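PDB 6K2L: siderophore-interacting protein from Aeromonas hydrophila, which binds FAD and, as in related siderophore-interacting proteins, probably reduces ferric siderophores so that their iron is released inside the cell. Local coordinates for residues A[27-38]-A[88-99]. The protein carries 1 engineered substitution. Residues are numbered along the deposited sequence; the frame is centred on the assembly and turned at random.
With FAD (flavin-adenine dinucleotide), chain C.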
# COMPACT_ATOMS: atom_id res chain seq x y z
N ARG A 27 -5.54 15.30 8.52
CA ARG A 27 -5.42 13.84 8.59
C ARG A 27 -5.99 13.37 9.92
O ARG A 27 -5.40 13.63 10.99
CB ARG A 27 -3.96 13.40 8.47
CG ARG A 27 -3.72 11.91 8.74
CD ARG A 27 -2.46 11.38 8.02
NE ARG A 27 -2.38 11.94 6.68
CZ ARG A 27 -1.25 12.28 6.05
NH1 ARG A 27 -0.07 12.10 6.64
NH2 ARG A 27 -1.33 12.80 4.83
N ILE A 28 -7.12 12.68 9.87
CA ILE A 28 -7.78 12.15 11.05
C ILE A 28 -7.50 10.66 11.11
O ILE A 28 -7.71 9.93 10.13
CB ILE A 28 -9.29 12.43 11.01
CG1 ILE A 28 -9.54 13.95 11.09
CG2 ILE A 28 -9.96 11.67 12.09
CD1 ILE A 28 -10.99 14.36 10.80
N CYS A 29 -6.95 10.22 12.23
CA CYS A 29 -6.55 8.83 12.39
C CYS A 29 -7.57 8.14 13.29
O CYS A 29 -7.80 8.57 14.42
CB CYS A 29 -5.16 8.73 13.00
SG CYS A 29 -4.81 7.06 13.54
N LEU A 30 -8.17 7.09 12.78
CA LEU A 30 -9.28 6.42 13.42
C LEU A 30 -8.83 5.03 13.83
O LEU A 30 -8.00 4.41 13.17
CB LEU A 30 -10.47 6.36 12.49
CG LEU A 30 -10.99 7.75 12.11
CD1 LEU A 30 -11.41 7.74 10.67
CD2 LEU A 30 -12.15 8.07 12.98
N THR A 31 -9.37 4.56 14.94
CA THR A 31 -8.96 3.27 15.46
C THR A 31 -10.17 2.56 16.04
O THR A 31 -11.14 3.19 16.47
CB THR A 31 -7.87 3.42 16.54
OG1 THR A 31 -7.53 2.12 17.04
CG2 THR A 31 -8.33 4.33 17.70
N SER A 32 -10.09 1.23 16.04
CA SER A 32 -11.05 0.30 16.61
C SER A 32 -10.46 -1.11 16.57
O SER A 32 -9.74 -1.46 15.63
CB SER A 32 -12.37 0.29 15.85
OG SER A 32 -13.43 -0.23 16.65
N PRO A 33 -10.74 -1.93 17.59
CA PRO A 33 -10.40 -3.36 17.49
C PRO A 33 -11.14 -4.06 16.36
O PRO A 33 -10.68 -5.11 15.90
CB PRO A 33 -10.80 -3.90 18.87
CG PRO A 33 -10.65 -2.69 19.78
CD PRO A 33 -11.17 -1.55 18.95
N GLU A 34 -12.25 -3.49 15.89
CA GLU A 34 -12.93 -3.98 14.70
C GLU A 34 -12.13 -3.79 13.40
O GLU A 34 -12.60 -4.21 12.34
CB GLU A 34 -14.27 -3.26 14.57
CG GLU A 34 -15.45 -4.01 15.13
CD GLU A 34 -16.73 -3.24 14.92
OE1 GLU A 34 -16.85 -2.12 15.50
OE2 GLU A 34 -17.59 -3.73 14.15
N LEU A 35 -10.96 -3.13 13.45
CA LEU A 35 -10.15 -2.97 12.25
C LEU A 35 -9.25 -4.17 11.98
O LEU A 35 -8.62 -4.23 10.92
CB LEU A 35 -9.29 -1.70 12.36
CG LEU A 35 -10.11 -0.41 12.25
CD1 LEU A 35 -9.21 0.80 12.27
CD2 LEU A 35 -10.98 -0.46 10.99
N ALA A 36 -9.20 -5.14 12.90
CA ALA A 36 -8.27 -6.26 12.79
C ALA A 36 -8.55 -7.13 11.57
O ALA A 36 -7.61 -7.62 10.92
CB ALA A 36 -8.32 -7.09 14.07
N ASP A 37 -9.81 -7.34 11.21
CA ASP A 37 -10.13 -8.11 10.02
C ASP A 37 -10.52 -7.23 8.83
O ASP A 37 -11.06 -7.74 7.83
CB ASP A 37 -11.26 -9.10 10.32
CG ASP A 37 -12.43 -8.43 10.96
OD1 ASP A 37 -12.28 -7.24 11.28
OD2 ASP A 37 -13.49 -9.08 11.15
N TYR A 38 -10.27 -5.93 8.91
CA TYR A 38 -10.63 -5.03 7.82
C TYR A 38 -9.80 -5.37 6.59
O TYR A 38 -8.58 -5.54 6.71
CB TYR A 38 -10.40 -3.58 8.24
CG TYR A 38 -11.08 -2.56 7.35
CD1 TYR A 38 -12.42 -2.25 7.52
CD2 TYR A 38 -10.38 -1.91 6.34
CE1 TYR A 38 -13.04 -1.32 6.70
CE2 TYR A 38 -10.98 -1.00 5.53
CZ TYR A 38 -12.31 -0.70 5.71
OH TYR A 38 -12.93 0.21 4.88
N PHE A 88 -3.65 2.66 5.96
CA PHE A 88 -4.24 1.70 6.89
C PHE A 88 -3.14 0.84 7.48
O PHE A 88 -2.39 0.21 6.73
CB PHE A 88 -5.30 0.82 6.20
CG PHE A 88 -5.80 -0.30 7.06
CD1 PHE A 88 -6.49 -0.03 8.24
CD2 PHE A 88 -5.57 -1.63 6.70
CE1 PHE A 88 -6.94 -1.09 9.06
CE2 PHE A 88 -6.02 -2.69 7.50
CZ PHE A 88 -6.69 -2.43 8.68
N ARG A 89 -3.05 0.81 8.81
CA ARG A 89 -2.04 0.05 9.56
C ARG A 89 -2.77 -1.00 10.41
O ARG A 89 -3.27 -0.70 11.50
CB ARG A 89 -1.18 0.98 10.42
CG ARG A 89 -0.33 1.93 9.58
CD ARG A 89 0.41 2.97 10.43
NE ARG A 89 -0.48 3.89 11.14
CZ ARG A 89 -0.95 5.03 10.63
NH1 ARG A 89 -0.64 5.40 9.39
NH2 ARG A 89 -1.75 5.81 11.36
N ARG A 90 -2.84 -2.22 9.88
CA ARG A 90 -3.59 -3.29 10.53
C ARG A 90 -3.08 -3.55 11.94
O ARG A 90 -3.87 -3.62 12.90
CB ARG A 90 -3.51 -4.55 9.70
CG ARG A 90 -4.54 -5.58 10.07
CD ARG A 90 -4.33 -6.83 9.26
NE ARG A 90 -4.75 -6.65 7.88
CZ ARG A 90 -6.02 -6.50 7.51
NH1 ARG A 90 -6.97 -6.49 8.42
NH2 ARG A 90 -6.33 -6.34 6.23
N GLU A 91 -1.76 -3.73 12.09
CA GLU A 91 -1.18 -4.05 13.39
C GLU A 91 -1.53 -2.99 14.43
O GLU A 91 -1.92 -3.31 15.56
CB GLU A 91 0.34 -4.19 13.26
CG GLU A 91 1.05 -4.75 14.49
CD GLU A 91 2.38 -5.46 14.15
OE1 GLU A 91 2.35 -6.43 13.35
OE2 GLU A 91 3.44 -5.05 14.67
N ALA A 92 -1.44 -1.71 14.06
CA ALA A 92 -1.75 -0.63 14.98
C ALA A 92 -3.25 -0.43 15.15
O ALA A 92 -3.65 0.37 16.02
CB ALA A 92 -1.11 0.66 14.49
N LEU A 93 -4.07 -1.12 14.36
CA LEU A 93 -5.51 -0.92 14.31
C LEU A 93 -5.86 0.54 14.00
O LEU A 93 -6.72 1.16 14.63
CB LEU A 93 -6.16 -1.38 15.62
CG LEU A 93 -6.10 -2.89 15.92
CD1 LEU A 93 -6.31 -3.14 17.39
CD2 LEU A 93 -7.10 -3.71 15.09
N GLU A 94 -5.18 1.11 12.99
CA GLU A 94 -5.36 2.52 12.66
C GLU A 94 -5.72 2.67 11.19
O GLU A 94 -5.24 1.91 10.34
CB GLU A 94 -4.09 3.34 12.95
CG GLU A 94 -3.89 3.68 14.43
CD GLU A 94 -2.48 4.17 14.74
OE1 GLU A 94 -1.94 4.95 13.91
OE2 GLU A 94 -1.90 3.80 15.79
N LEU A 95 -6.56 3.67 10.90
CA LEU A 95 -7.02 3.98 9.56
C LEU A 95 -7.04 5.50 9.40
O LEU A 95 -7.68 6.18 10.20
CB LEU A 95 -8.41 3.38 9.30
CG LEU A 95 -8.84 3.49 7.84
CD1 LEU A 95 -9.40 2.20 7.35
CD2 LEU A 95 -9.83 4.64 7.65
N ASP A 96 -6.37 6.04 8.38
CA ASP A 96 -6.23 7.48 8.16
C ASP A 96 -7.15 7.97 7.06
O ASP A 96 -7.12 7.47 5.94
CB ASP A 96 -4.79 7.83 7.74
CG ASP A 96 -3.83 7.79 8.88
OD1 ASP A 96 -4.30 7.80 10.04
OD2 ASP A 96 -2.59 7.75 8.63
N ILE A 97 -7.94 9.00 7.36
CA ILE A 97 -8.69 9.69 6.32
C ILE A 97 -8.28 11.15 6.31
O ILE A 97 -8.27 11.79 7.38
CB ILE A 97 -10.20 9.57 6.55
CG1 ILE A 97 -10.59 8.10 6.64
CG2 ILE A 97 -10.93 10.23 5.40
CD1 ILE A 97 -12.06 7.91 7.12
N ASP A 98 -7.97 11.70 5.12
CA ASP A 98 -7.57 13.10 4.97
C ASP A 98 -8.72 13.97 4.42
O ASP A 98 -9.19 13.75 3.30
CB ASP A 98 -6.38 13.24 4.03
CG ASP A 98 -5.08 12.69 4.60
OD1 ASP A 98 -5.03 12.24 5.78
OD2 ASP A 98 -4.08 12.72 3.83
N PHE A 99 -9.12 14.98 5.20
CA PHE A 99 -10.25 15.85 4.89
C PHE A 99 -9.77 17.17 4.27
O PHE A 99 -8.96 17.88 4.88
CB PHE A 99 -11.05 16.14 6.17
CG PHE A 99 -11.93 15.00 6.59
CD1 PHE A 99 -11.39 13.87 7.20
CD2 PHE A 99 -13.30 15.04 6.36
CE1 PHE A 99 -12.20 12.80 7.56
CE2 PHE A 99 -14.12 13.97 6.72
CZ PHE A 99 -13.57 12.86 7.33
PA FAD C . -21.25 18.81 1.10
O1A FAD C . -22.32 18.75 2.14
O2A FAD C . -21.24 17.67 0.08
O5B FAD C . -21.29 20.15 0.17
C5B FAD C . -21.44 21.46 0.75
C4B FAD C . -20.93 22.55 -0.18
O4B FAD C . -19.49 22.63 -0.10
C3B FAD C . -21.24 22.41 -1.67
O3B FAD C . -21.46 23.70 -2.24
C2B FAD C . -19.98 21.74 -2.22
O2B FAD C . -19.70 22.01 -3.59
C1B FAD C . -18.89 22.36 -1.35
N9A FAD C . -17.79 21.46 -1.11
C8A FAD C . -17.87 20.12 -0.84
N7A FAD C . -16.70 19.55 -0.61
C5A FAD C . -15.80 20.60 -0.73
C6A FAD C . -14.40 20.66 -0.61
N6A FAD C . -13.65 19.61 -0.29
N1A FAD C . -13.81 21.87 -0.80
C2A FAD C . -14.57 22.92 -1.11
N3A FAD C . -15.90 22.98 -1.24
C4A FAD C . -16.46 21.78 -1.03
N1 FAD C . -12.99 14.54 -0.19
C2 FAD C . -12.02 14.68 0.76
O2 FAD C . -11.91 15.71 1.43
N3 FAD C . -11.11 13.66 0.98
C4 FAD C . -11.07 12.46 0.32
O4 FAD C . -10.21 11.62 0.61
C4X FAD C . -12.11 12.30 -0.68
N5 FAD C . -12.15 11.16 -1.37
C5X FAD C . -13.14 11.03 -2.32
C6 FAD C . -13.18 9.85 -3.06
C7 FAD C . -14.14 9.67 -4.05
C7M FAD C . -14.17 8.37 -4.81
C8 FAD C . -15.10 10.67 -4.28
C8M FAD C . -16.18 10.50 -5.32
C9 FAD C . -15.06 11.84 -3.53
C9A FAD C . -14.09 12.03 -2.56
N10 FAD C . -14.01 13.23 -1.81
C10 FAD C . -13.02 13.40 -0.87
C1' FAD C . -14.97 14.32 -2.06
C2' FAD C . -15.99 14.54 -0.94
O2' FAD C . -16.96 13.48 -0.90
C3' FAD C . -16.69 15.88 -1.17
O3' FAD C . -15.77 16.92 -0.87
C4' FAD C . -17.96 16.08 -0.36
O4' FAD C . -18.79 17.02 -1.05
C5' FAD C . -17.66 16.54 1.05
O5' FAD C . -18.87 16.55 1.82
P FAD C . -19.23 17.75 2.78
O1P FAD C . -20.35 17.23 3.69
O2P FAD C . -18.06 18.27 3.48
O3P FAD C . -19.82 18.85 1.79
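Two pairs of reciprocal backbone bonds, Ile-28 with Ile-97 and Leu-30 with Leu-95, zip strand 27-31 antiparallel to strand 94-99; Ile-28 N lies 2.9 Å from Ile-97 O. Thr-31 closes this ladder with a hydroxyl instead of an amide: OG1, anti to the backbone N (chi1 179°), donates to Leu-93 O at 2.7 Å.

Charge gathers on the face of Arg-27, Cys-29, Glu-94, Asp-96 and Asp-98. Arg-27 and Asp-98 run side by side, their planes 17° apart, in a side-on salt bridge: NE meets OD1 at 2.8 Å and NH2 meets OD2 at 2.9 Å. Asp-96 and Glu-94 are instead bridged by Arg-89; the small, uncharged Cys-29 SG fits at its guanidinium edge, beside both carboxylates.

Branched aliphatic chains fill the other, buried face. Leu-30 CD1 touches Ile-97 CD1 at 3.6 Å, Ile-28 CD1 rests obliquely against the Phe-99 ring, and Leu-95 packs on Leu-35 CD1 and Tyr-38 CE2. Past strand 27-31, Leu-35 CB meets Leu-93 CD2 and Phe-88 CE1, and Tyr-38 turns its edge to the face of Phe-88, ring centroids 5.6 Å apart. The bent Arg-90 chain brings NH1 above the Ala-36 carbonyl plane, in a bent hydrogen bond to O of 2.8 Å.

Strands 79-89 and 94-100 form a hairpin, with a type I turn at 90-93 and a G1 beta bulge at Leu-93 and Glu-94. In the six-stranded antiparallel barrel, strand 25-31 lies between 11-20 and 94-100. Asp-98 O accepts a hydrogen bond from FAD N3 at 3.0 Å, while Tyr-38 OH is hydrogen-bonded to Ser-124 O just beyond strand 120-123.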